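Local coordinates for beta-lactamase domain protein (Burkholderia ambifaria, PDB 5I0P) that binds two zinc ions in a metallo-beta-lactamase fold and is probably a metal-dependent hydrolase whose natural substrate is not established, at residues 127-131 and 132-136; 209-213 and 214-218. All coordinates share one frame; numbering follows the deposited sequence.

Contact 1: residues 127-131 and 132-136; sequences LWMTL and GEYMF
The end of strand 126-130 runs straight into helix 131-141, and T130 sits at the N-cap of that helix, facing E133 in its first turn. T130 OG1 lies between the backbone N and the carbonyl carbon (chi1 65°), a rotation that brings it over the open end of the helix. From there it takes a weak capping bond from E133 N at 3.4 Å. The E133 side chain sets out alongside that of T130, in the same direction, with T130 OG1 3.0 Å from E133 CG. OG1 has its stronger partner in the carbonyl of E216. The turn itself is closed by hydrogen bonds from Y134 N to T130 O, 2.9 Å and nearly straight at the hydrogen, and from M135 N to L131 O.

Strand 126-130 belongs to the seven-stranded sheet of the alpha-beta/beta-alpha sandwich of the metallo-beta-lactamase superfamily; strand 127-130 and helix 132-136 run at 103° to each other. The fully extended chain of M129 crosses E133 and Y134 at about a right angle: its CE stops 3.7 Å from E133 CB, while SD lies at the edge of the Y134 ring, near its plane, 4.0 Å from Y134 CB. Earlier on the strand, L127 CD2 meets the Y134 ring at a slant, 3.6 Å from CD1. Y134 OH hydrogen-bonds to the carbonyl of P186. On the more open side, M135 folds back through its bent chain until CE lies 3.7 Å from L131 CG.

Contact 2: residues 209-213 and 214-218; sequences TGYGH and SPEHC. With ZN (zinc ion), chain E.
Two backbone hydrogen bonds join G210 and H217, an antiparallel hydrogen-bonded pair, where the hairpin of strands 203-210 and 217-222 opens into a zinc-binding loop. G210 N gives to H217 O at 2.9 Å, and H217 N returns a bond of the same length to G210 O. The same H217 O also takes a CA-H...O contact from T209 CA, so two donors share it.

Water bridges the loop: it accepts from S214 N at 2.7 Å and gives a weak bond to G210 O.

Metal binding falls to H213. With CG anti to the backbone N (chi1 177°), its ring reaches out of the loop and NE2 binds zinc at 2.3 Å; H102, H104 and D232 complete the site. H213 ND1 bonds to the carbonyl of N241, which helps fix the rotation of the ring.

The remaining contacts are van der Waals ones. Y211 presents its ring edge to P215 O, 3.2 Å from CD1, and the T209 and E216 side chains pass at a slant, with T209 CG2 4.2 Å from E216 CG.

Around the hairpin, P215 rests on E133 and F136 of helix 131-141, H217 NE2 bonds to D232 N just past strand 227-231, and C218 shares a backbone hydrogen bond with T101, beyond strand 95-99.

In the fold
Contact 1 closes well before contact 2 opens, yet their centres lie only about 11 Å apart. Contact 1 belongs to the seven-stranded mixed sheet and the helix that follows its strand 126-130; contact 2 is a hairpin of the six-stranded sheet. The two units meet directly: E133 OE2 lies 2.5 Å from S214 OG, a probable hydrogen bond, and also bonds to E216 N, while G132 N bonds to E216 OE1. E133 OE1 holds C103 N, between zinc ligands H102 and H104. E133 is thus placed to link the loop carrying H213 to the one carrying H102 and H104, consistent with a second-shell role.

Contact 1: residues 127-131 and 132-136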
loop_
_atom_site.group_PDB
_atom_site.type_symbol
_atom_site.label_atom_id
_atom_site.label_comp_id
_atom_site.label_asym_id
_atom_site.label_seq_id
_atom_site.Cartn_x
_atom_site.Cartn_y
_atom_site.Cartn_z
ATOM N N LEU A 127 12.321 3.202 -13.385
ATOM C CA LEU A 127 11.230 2.985 -12.445
ATOM C C LEU A 127 9.973 2.500 -13.163
ATOM O O LEU A 127 9.535 3.129 -14.128
ATOM C CB LEU A 127 10.928 4.296 -11.715
ATOM C CG LEU A 127 9.543 4.324 -11.075
ATOM C CD1 LEU A 127 9.548 3.399 -9.879
ATOM C CD2 LEU A 127 9.129 5.750 -10.689
ATOM N N TRP A 128 9.371 1.414 -12.664
ATOM C CA TRP A 128 8.086 0.903 -13.148
ATOM C C TRP A 128 6.991 1.181 -12.109
ATOM O O TRP A 128 7.102 0.765 -10.949
ATOM C CB TRP A 128 8.175 -0.602 -13.462
ATOM C CG TRP A 128 9.113 -0.932 -14.641
ATOM C CD1 TRP A 128 10.406 -0.526 -14.790
ATOM C CD2 TRP A 128 8.821 -1.759 -15.784
ATOM N NE1 TRP A 128 10.929 -1.015 -15.961
ATOM C CE2 TRP A 128 9.977 -1.770 -16.595
ATOM C CE3 TRP A 128 7.686 -2.476 -16.207
ATOM C CZ2 TRP A 128 10.031 -2.452 -17.831
ATOM C CZ3 TRP A 128 7.736 -3.154 -17.409
ATOM C CH2 TRP A 128 8.909 -3.126 -18.226
ATOM N N MET A 129 5.918 1.854 -12.531
ATOM C CA MET A 129 4.881 2.324 -11.610
ATOM C C MET A 129 3.609 2.627 -12.405
ATOM O O MET A 129 3.646 2.849 -13.623
ATOM C CB MET A 129 5.362 3.566 -10.860
ATOM C CG MET A 129 4.717 3.893 -9.552
ATOM S SD MET A 129 5.741 5.154 -8.760
ATOM C CE MET A 129 4.875 5.476 -7.211
ATOM N N THR A 130 2.480 2.640 -11.712
ATOM C CA THR A 130 1.265 3.078 -12.382
ATOM C C THR A 130 1.265 4.596 -12.503
ATOM O O THR A 130 1.924 5.307 -11.732
ATOM C CB THR A 130 -0.008 2.638 -11.653
ATOM O OG1 THR A 130 -0.075 3.270 -10.372
ATOM C CG2 THR A 130 -0.103 1.113 -11.526
ATOM N N LEU A 131 0.532 5.079 -13.509
ATOM C CA LEU A 131 0.446 6.511 -13.772
ATOM C C LEU A 131 -0.125 7.274 -12.577
ATOM O O LEU A 131 0.366 8.356 -12.236
ATOM C CB LEU A 131 -0.401 6.757 -15.015
ATOM C CG LEU A 131 -0.491 8.215 -15.492
ATOM C CD1 LEU A 131 -0.584 8.277 -17.028
ATOM C CD2 LEU A 131 -1.668 8.998 -14.868
ATOM N N GLY A 132 -1.220 6.774 -11.980
ATOM C CA GLY A 132 -1.809 7.499 -10.867
ATOM C C GLY A 132 -0.848 7.625 -9.696
ATOM O O GLY A 132 -0.683 8.704 -9.128
ATOM N N GLU A 133 -0.151 6.543 -9.367
ATOM C CA GLU A 133 0.769 6.589 -8.238
ATOM C C GLU A 133 1.964 7.472 -8.538
ATOM O O GLU A 133 2.335 8.321 -7.723
ATOM C CB GLU A 133 1.231 5.170 -7.871
ATOM C CG GLU A 133 0.082 4.237 -7.514
ATOM C CD GLU A 133 -0.545 4.580 -6.165
ATOM O OE1 GLU A 133 0.120 5.289 -5.368
ATOM O OE2 GLU A 133 -1.686 4.127 -5.891
ATOM N N TYR A 134 2.551 7.322 -9.730
ATOM C CA TYR A 134 3.715 8.124 -10.066
ATOM C C TYR A 134 3.369 9.604 -10.074
ATOM O O TYR A 134 4.038 10.409 -9.421
ATOM C CB TYR A 134 4.276 7.689 -11.416
ATOM C CG TYR A 134 5.451 8.541 -11.846
ATOM C CD1 TYR A 134 6.695 8.392 -11.272
ATOM C CD2 TYR A 134 5.295 9.523 -12.786
ATOM C CE1 TYR A 134 7.766 9.204 -11.667
ATOM C CE2 TYR A 134 6.332 10.342 -13.168
ATOM C CZ TYR A 134 7.573 10.183 -12.620
ATOM O OH TYR A 134 8.618 11.010 -13.038
ATOM N N MET A 135 2.294 9.971 -10.770
ATOM C CA MET A 135 1.844 11.362 -10.834
ATOM C C MET A 135 1.546 11.918 -9.437
ATOM O O MET A 135 2.057 12.976 -9.054
ATOM C CB MET A 135 0.586 11.421 -11.698
ATOM C CG MET A 135 0.629 12.373 -12.852
ATOM S SD MET A 135 1.911 11.967 -13.996
ATOM C CE MET A 135 0.914 11.611 -15.443
ATOM N N PHE A 136 0.748 11.192 -8.642
ATOM C CA PHE A 136 0.463 11.639 -7.282
ATOM C C PHE A 136 1.738 11.759 -6.460
ATOM O O PHE A 136 1.912 12.732 -5.710
ATOM C CB PHE A 136 -0.502 10.686 -6.577
ATOM C CG PHE A 136 -1.083 11.265 -5.338
ATOM C CD1 PHE A 136 -1.523 12.564 -5.323
ATOM C CD2 PHE A 136 -1.144 10.529 -4.167
ATOM C CE1 PHE A 136 -2.043 13.120 -4.164
ATOM C CE2 PHE A 136 -1.663 11.076 -2.996
ATOM C CZ PHE A 136 -2.111 12.376 -2.994
#

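Contact 2: residues 209-213 and 214-218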
loop_
_atom_site.group_PDB
_atom_site.type_symbol
_atom_site.label_atom_id
_atom_site.label_comp_id
_atom_site.label_asym_id
_atom_site.label_seq_id
_atom_site.Cartn_x
_atom_site.Cartn_y
_atom_site.Cartn_z
ATOM N N THR A 209 -4.833 -3.800 -10.210
ATOM C CA THR A 209 -4.940 -2.473 -9.606
ATOM C C THR A 209 -5.970 -2.483 -8.489
ATOM O O THR A 209 -7.016 -3.123 -8.604
ATOM C CB THR A 209 -5.347 -1.418 -10.625
ATOM O OG1 THR A 209 -6.601 -1.794 -11.195
ATOM C CG2 THR A 209 -4.338 -1.352 -11.718
ATOM N N GLY A 210 -5.690 -1.715 -7.449
ATOM C CA GLY A 210 -6.595 -1.579 -6.327
ATOM C C GLY A 210 -6.812 -0.111 -6.029
ATOM O O GLY A 210 -5.986 0.732 -6.349
ATOM N N TYR A 211 -7.970 0.197 -5.455
ATOM C CA TYR A 211 -8.356 1.588 -5.260
ATOM C C TYR A 211 -8.786 1.807 -3.814
ATOM O O TYR A 211 -9.083 0.862 -3.086
ATOM C CB TYR A 211 -9.463 1.977 -6.253
ATOM C CG TYR A 211 -9.033 1.764 -7.684
ATOM C CD1 TYR A 211 -8.309 2.739 -8.362
ATOM C CD2 TYR A 211 -9.300 0.578 -8.336
ATOM C CE1 TYR A 211 -7.871 2.537 -9.669
ATOM C CE2 TYR A 211 -8.873 0.360 -9.621
ATOM C CZ TYR A 211 -8.159 1.346 -10.291
ATOM O OH TYR A 211 -7.734 1.123 -11.582
ATOM N N GLY A 212 -8.823 3.067 -3.392
ATOM C CA GLY A 212 -9.284 3.364 -2.053
ATOM C C GLY A 212 -8.184 3.613 -1.046
ATOM O O GLY A 212 -8.337 4.451 -0.153
ATOM N N HIS A 213 -7.079 2.880 -1.160
ATOM C CA HIS A 213 -5.889 3.127 -0.351
ATOM C C HIS A 213 -4.986 4.190 -0.980
ATOM O O HIS A 213 -4.414 5.025 -0.276
ATOM C CB HIS A 213 -5.148 1.799 -0.134
ATOM C CG HIS A 213 -3.863 1.931 0.617
ATOM N ND1 HIS A 213 -3.807 2.291 1.948
ATOM C CD2 HIS A 213 -2.587 1.690 0.238
ATOM C CE1 HIS A 213 -2.544 2.320 2.339
ATOM N NE2 HIS A 213 -1.785 1.947 1.323
ATOM N N SER A 214 -4.904 4.203 -2.302
ATOM C CA SER A 214 -4.010 5.076 -3.055
ATOM C C SER A 214 -4.575 5.196 -4.469
ATOM O O SER A 214 -5.514 4.461 -4.825
ATOM C CB SER A 214 -2.576 4.517 -3.082
ATOM O OG SER A 214 -2.530 3.241 -3.700
ATOM N N PRO A 215 -4.042 6.123 -5.294
ATOM C CA PRO A 215 -4.674 6.388 -6.596
ATOM C C PRO A 215 -4.928 5.153 -7.440
ATOM O O PRO A 215 -6.040 4.974 -7.968
ATOM C CB PRO A 215 -3.658 7.316 -7.282
ATOM C CG PRO A 215 -3.017 8.028 -6.211
ATOM C CD PRO A 215 -2.939 7.072 -5.052
ATOM N N GLU A 216 -3.917 4.291 -7.573
ATOM C CA GLU A 216 -3.933 3.212 -8.547
ATOM C C GLU A 216 -2.916 2.163 -8.121
ATOM O O GLU A 216 -1.846 2.029 -8.736
ATOM C CB GLU A 216 -3.625 3.751 -9.952
ATOM C CG GLU A 216 -3.884 2.742 -11.070
ATOM C CD GLU A 216 -3.382 3.205 -12.470
ATOM O OE1 GLU A 216 -2.948 4.376 -12.655
ATOM O OE2 GLU A 216 -3.444 2.386 -13.404
ATOM N N HIS A 217 -3.249 1.430 -7.062
ATOM C CA HIS A 217 -2.287 0.571 -6.377
ATOM C C HIS A 217 -1.958 -0.651 -7.220
ATOM O O HIS A 217 -2.856 -1.326 -7.736
ATOM C CB HIS A 217 -2.857 0.156 -5.025
ATOM C CG HIS A 217 -1.963 -0.759 -4.247
ATOM N ND1 HIS A 217 -1.827 -2.101 -4.550
ATOM C CD2 HIS A 217 -1.177 -0.532 -3.167
ATOM C CE1 HIS A 217 -0.974 -2.651 -3.705
ATOM N NE2 HIS A 217 -0.582 -1.727 -2.842
ATOM N N CYS A 218 -0.674 -0.946 -7.373
ATOM C CA CYS A 218 -0.253 -2.058 -8.228
ATOM C C CYS A 218 0.103 -3.247 -7.349
ATOM O O CYS A 218 1.103 -3.213 -6.634
ATOM C CB CYS A 218 0.936 -1.689 -9.127
ATOM S SG CYS A 218 1.630 -3.152 -9.980
HETATM ZN ZN ZN E . 0.401 2.427 1.723
HETATM O O HOH W 1 -5.645 1.784 -3.334
#